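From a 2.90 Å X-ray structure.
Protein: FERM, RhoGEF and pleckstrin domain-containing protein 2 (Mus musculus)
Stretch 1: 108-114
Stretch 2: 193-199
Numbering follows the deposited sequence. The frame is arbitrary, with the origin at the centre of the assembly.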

ATOM      1  N   TYR A 108      -4.237   2.808  28.640  1.00 60.73           N
ATOM      2  CA  TYR A 108      -4.839   1.912  27.693  1.00 63.45           C
ATOM      3  C   TYR A 108      -3.989   0.667  27.553  1.00 67.63           C
ATOM      4  O   TYR A 108      -4.508  -0.450  27.587  1.00 74.72           O
ATOM      5  N   PHE A 109      -2.685   0.861  27.389  1.00 57.65           N
ATOM      6  CA  PHE A 109      -1.778  -0.264  27.215  1.00 59.28           C
ATOM      7  C   PHE A 109      -1.914  -1.182  28.423  1.00 57.50           C
ATOM      8  O   PHE A 109      -1.939  -2.402  28.307  1.00 59.13           O
ATOM      9  N   GLN A 110      -2.045  -0.570  29.584  1.00 59.69           N
ATOM     10  CA  GLN A 110      -2.164  -1.297  30.832  1.00 64.23           C
ATOM     11  C   GLN A 110      -3.362  -2.248  30.864  1.00 59.85           C
ATOM     12  O   GLN A 110      -3.364  -3.200  31.624  1.00 73.94           O
ATOM     13  N   ARG A 111      -4.381  -1.998  30.049  1.00 58.93           N
ATOM     14  CA  ARG A 111      -5.569  -2.854  30.072  1.00 61.76           C
ATOM     15  C   ARG A 111      -5.517  -3.990  29.046  1.00 59.44           C
ATOM     16  O   ARG A 111      -6.406  -4.836  29.011  1.00 65.24           O
ATOM     17  N   HIS A 112      -4.460  -4.034  28.244  1.00 55.66           N
ATOM     18  CA  HIS A 112      -4.395  -5.007  27.156  1.00 53.01           C
ATOM     19  C   HIS A 112      -4.385  -6.453  27.590  1.00 59.24           C
ATOM     20  O   HIS A 112      -5.040  -7.271  26.971  1.00 67.57           O
ATOM     21  N   ASP A 113      -3.661  -6.781  28.648  1.00 65.03           N
ATOM     22  CA  ASP A 113      -3.640  -8.163  29.114  1.00 68.80           C
ATOM     23  C   ASP A 113      -5.019  -8.565  29.629  1.00 71.48           C
ATOM     24  O   ASP A 113      -5.429  -9.732  29.548  1.00 70.93           O
ATOM     25  N   GLU A 114      -5.736  -7.581  30.154  1.00 65.52           N
ATOM     26  CA  GLU A 114      -7.102  -7.786  30.601  1.00 62.38           C
ATOM     27  C   GLU A 114      -8.033  -7.975  29.391  1.00 61.92           C
ATOM     28  O   GLU A 114      -8.855  -8.887  29.376  1.00 59.44           O
ATOM     29  N   THR A 193       8.892   0.929  31.923  1.00 73.21           N
ATOM     30  CA  THR A 193       8.943   0.547  33.324  1.00 83.29           C
ATOM     31  C   THR A 193       7.556   0.457  33.982  1.00 86.00           C
ATOM     32  O   THR A 193       7.288  -0.452  34.754  1.00 86.21           O
ATOM     33  N   GLU A 194       6.674   1.398  33.673  1.00 88.02           N
ATOM     34  CA  GLU A 194       5.351   1.396  34.274  1.00 82.48           C
ATOM     35  C   GLU A 194       4.522   0.254  33.724  1.00 78.08           C
ATOM     36  O   GLU A 194       3.589  -0.224  34.363  1.00 91.48           O
ATOM     37  N   LEU A 195       4.864  -0.194  32.533  1.00 67.53           N
ATOM     38  CA  LEU A 195       4.087  -1.239  31.902  1.00 67.02           C
ATOM     39  C   LEU A 195       4.741  -2.596  32.085  1.00 75.81           C
ATOM     40  O   LEU A 195       4.262  -3.581  31.543  1.00 84.47           O
ATOM     41  N   GLN A 196       5.831  -2.649  32.845  1.00 77.76           N
ATOM     42  CA  GLN A 196       6.585  -3.897  33.011  1.00 80.87           C
ATOM     43  C   GLN A 196       5.681  -5.050  33.423  1.00 80.25           C
ATOM     44  O   GLN A 196       5.708  -6.120  32.806  1.00 78.25           O
ATOM     45  N   GLN A 197       4.860  -4.812  34.441  1.00 81.57           N
ATOM     46  CA  GLN A 197       3.971  -5.845  34.948  1.00 85.14           C
ATOM     47  C   GLN A 197       3.087  -6.353  33.824  1.00 79.79           C
ATOM     48  O   GLN A 197       3.004  -7.561  33.599  1.00 78.91           O
ATOM     49  N   SER A 198       2.451  -5.423  33.111  1.00 74.72           N
ATOM     50  CA  SER A 198       1.512  -5.770  32.051  1.00 68.97           C
ATOM     51  C   SER A 198       2.229  -6.453  30.904  1.00 67.92           C
ATOM     52  O   SER A 198       1.679  -7.341  30.242  1.00 63.64           O
ATOM     53  N   LEU A 199       3.461  -6.023  30.664  1.00 77.62           N
ATOM     54  CA  LEU A 199       4.287  -6.612  29.621  1.00 83.72           C
ATOM     55  C   LEU A 199       4.465  -8.109  29.901  1.00 86.33           C
ATOM     56  O   LEU A 199       4.023  -8.934  29.087  1.00 85.01           O
TER

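This is a small, mixed contact between two helical segments of one chain, in which a glutamine and a serine form a polar centre beside a single apolar pairing, with about 297 Å² buried in all. The segments come closest at Gln-110 and Ser-198, whose CA atoms lie 5.9 Å apart; the serine side chain ends one atom beyond CB.

Ser-198 points toward the other stretch and is buried, with chi1 in the m well at -78°. Its OG is the hub of the polar network. Gln-110 NE2 donates to Ser-198 OG at 3.0 Å and 169°, a nearly straight hydrogen bond and the only one across the contact that is not weak. The serine hydroxyl has two weak options for its own proton: Gln-110 O and Asp-113 OD1 each lie 3.3 Å from Ser-198 OG, and the geometry does not choose between them.

Gln-110 earns its place by reach. Its CA-to-CB bond points sideways, but chi1 is t (-156°) and chi2 sits between wells at 97°, and the end of the chain comes nearer to the other stretch. The same amide nitrogen makes a second, weak hydrogen bond, from Gln-110 NE2 to the backbone oxygen Glu-194 O at 3.4 Å and 166°. One side chain thus meets both a hydroxyl and a backbone carbonyl, and Gln-110 loses more surface to the contact than any other residue here. The Glu-194 side chain, t at chi1 and chi2, adds only a loose approach, its CG 4.2 Å from Gln-110 OE1.

Asp-113 also points toward the partner, with chi1 in the p well at 59°, which sets its carboxylate near the serine hydroxyl.

The apolar part belongs to Leu-195 and Phe-109. Leu-195 leaves its backbone sideways, and its m, t rotamer brings the methyls in: Leu-195 CD1 rests 3.7 Å and Leu-195 CD2 3.8 Å from Phe-109 CB, and Leu-195 CD2 also lies 3.6 Å from Gln-110 NE2, so the leucine borders the polar centre as well. Phe-109, m at chi1, starts toward the other stretch but its end leads away, and CB rather than the ring makes its closest approach.

Arg-111 takes no part; its CB points away, and its NH2 forms a salt bridge within its own stretch to Glu-114 OE2 at 3.4 Å. Tyr-108, Gln-196 and Leu-199 likewise point away. The rule to read here is economy: a short serine at the near point, a long glutamine reaching across, and a leucine closing the apolar side.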

ATOM      1  CB  TYR A 108      -4.997   2.608  26.349  1.00 59.23           C
ATOM      2  CG  TYR A 108      -5.773   3.887  26.435  1.00 53.07           C
ATOM      3  CD1 TYR A 108      -7.094   3.871  26.802  1.00 60.59           C
ATOM      4  CD2 TYR A 108      -5.198   5.105  26.120  1.00 54.54           C
ATOM      5  CE1 TYR A 108      -7.827   5.028  26.881  1.00 64.15           C
ATOM      6  CE2 TYR A 108      -5.931   6.279  26.194  1.00 53.71           C
ATOM      7  CZ  TYR A 108      -7.248   6.224  26.585  1.00 57.07           C
ATOM      8  OH  TYR A 108      -8.027   7.347  26.673  1.00 61.36           O
ATOM      9  CB  PHE A 109      -0.335   0.222  27.072  1.00 58.19           C
ATOM     10  CG  PHE A 109      -0.063   0.917  25.775  1.00 54.89           C
ATOM     11  CD1 PHE A 109       0.177   0.189  24.621  1.00 55.12           C
ATOM     12  CD2 PHE A 109      -0.040   2.298  25.703  1.00 54.02           C
ATOM     13  CE1 PHE A 109       0.424   0.829  23.408  1.00 51.16           C
ATOM     14  CE2 PHE A 109       0.206   2.940  24.493  1.00 50.77           C
ATOM     15  CZ  PHE A 109       0.429   2.199  23.346  1.00 47.74           C
ATOM     16  CB  GLN A 110      -2.272  -0.306  31.984  1.00 72.53           C
ATOM     17  CG  GLN A 110      -1.836  -0.852  33.283  1.00 84.71           C
ATOM     18  CD  GLN A 110      -0.422  -0.476  33.581  1.00100.37           C
ATOM     19  OE1 GLN A 110      -0.140   0.688  33.869  1.00103.57           O
ATOM     20  NE2 GLN A 110       0.495  -1.454  33.517  1.00108.29           N
ATOM     21  CB  ARG A 111      -6.874  -2.038  29.960  1.00 52.74           C
ATOM     22  CG  ARG A 111      -7.214  -1.291  31.236  1.00 60.95           C
ATOM     23  CD  ARG A 111      -8.383  -0.337  31.075  1.00 84.94           C
ATOM     24  NE  ARG A 111      -8.611   0.462  32.285  1.00113.45           N
ATOM     25  CZ  ARG A 111      -9.169  -0.006  33.410  1.00122.15           C
ATOM     26  NH1 ARG A 111      -9.350   0.795  34.468  1.00114.15           N
ATOM     27  NH2 ARG A 111      -9.551  -1.281  33.481  1.00123.03           N
ATOM     28  CB  HIS A 112      -3.228  -4.732  26.212  1.00 48.74           C
ATOM     29  CG  HIS A 112      -3.423  -3.518  25.358  1.00 47.73           C
ATOM     30  ND1 HIS A 112      -2.505  -3.113  24.416  1.00 54.59           N
ATOM     31  CD2 HIS A 112      -4.427  -2.610  25.320  1.00 47.90           C
ATOM     32  CE1 HIS A 112      -2.943  -2.015  23.826  1.00 53.53           C
ATOM     33  NE2 HIS A 112      -4.112  -1.695  24.349  1.00 50.78           N
ATOM     34  CB  ASP A 113      -2.594  -8.337  30.205  1.00 76.24           C
ATOM     35  CG  ASP A 113      -2.844  -7.431  31.389  1.00 90.86           C
ATOM     36  OD1 ASP A 113      -2.614  -6.206  31.256  1.00100.88           O
ATOM     37  OD2 ASP A 113      -3.269  -7.943  32.448  1.00 93.28           O
ATOM     38  CB  GLU A 114      -7.518  -6.612  31.477  1.00 63.41           C
ATOM     39  CG  GLU A 114      -8.990  -6.495  31.762  1.00 85.09           C
ATOM     40  CD  GLU A 114      -9.344  -5.170  32.448  1.00104.04           C
ATOM     41  OE1 GLU A 114     -10.556  -4.922  32.659  1.00107.87           O
ATOM     42  OE2 GLU A 114      -8.411  -4.386  32.776  1.00106.38           O
ATOM     43  CB  THR A 193       9.811   1.506  34.133  1.00 87.07           C
ATOM     44  OG1 THR A 193      11.125   1.515  33.578  1.00 91.27           O
ATOM     45  CG2 THR A 193       9.881   1.058  35.557  1.00 68.19           C
ATOM     46  CB  GLU A 194       4.629   2.712  34.024  1.00 83.70           C
ATOM     47  CG  GLU A 194       3.339   2.825  34.803  1.00 97.58           C
ATOM     48  CD  GLU A 194       2.520   4.029  34.417  1.00111.15           C
ATOM     49  OE1 GLU A 194       1.582   4.372  35.169  1.00112.15           O
ATOM     50  OE2 GLU A 194       2.812   4.627  33.359  1.00119.97           O
ATOM     51  CB  LEU A 195       3.914  -0.951  30.411  1.00 61.93           C
ATOM     52  CG  LEU A 195       3.014   0.213  29.994  1.00 64.23           C
ATOM     53  CD1 LEU A 195       3.097   0.413  28.509  1.00 60.45           C
ATOM     54  CD2 LEU A 195       1.573  -0.028  30.390  1.00 67.52           C
ATOM     55  CB  GLN A 196       7.743  -3.726  34.010  1.00 83.77           C
ATOM     56  CG  GLN A 196       8.740  -4.879  34.048  1.00 88.82           C
ATOM     57  CD  GLN A 196       9.251  -5.291  32.664  1.00104.16           C
ATOM     58  OE1 GLN A 196       9.213  -6.477  32.303  1.00101.84           O
ATOM     59  NE2 GLN A 196       9.749  -4.316  31.889  1.00111.22           N
ATOM     60  CB  GLN A 197       3.115  -5.308  36.092  1.00 96.49           C
ATOM     61  CG  GLN A 197       3.076  -6.186  37.336  1.00108.12           C
ATOM     62  CD  GLN A 197       2.196  -5.592  38.435  1.00123.64           C
ATOM     63  OE1 GLN A 197       1.229  -4.870  38.158  1.00125.97           O
ATOM     64  NE2 GLN A 197       2.535  -5.887  39.690  1.00128.74           N
ATOM     65  CB  SER A 198       0.767  -4.527  31.548  1.00 74.72           C
ATOM     66  OG  SER A 198      -0.265  -4.159  32.444  1.00 91.38           O
ATOM     67  CB  LEU A 199       5.639  -5.883  29.520  1.00 89.81           C
ATOM     68  CG  LEU A 199       6.787  -6.498  28.701  1.00 81.27           C
ATOM     69  CD1 LEU A 199       6.429  -6.586  27.225  1.00 64.27           C
ATOM     70  CD2 LEU A 199       8.113  -5.736  28.918  1.00 77.77           C
TER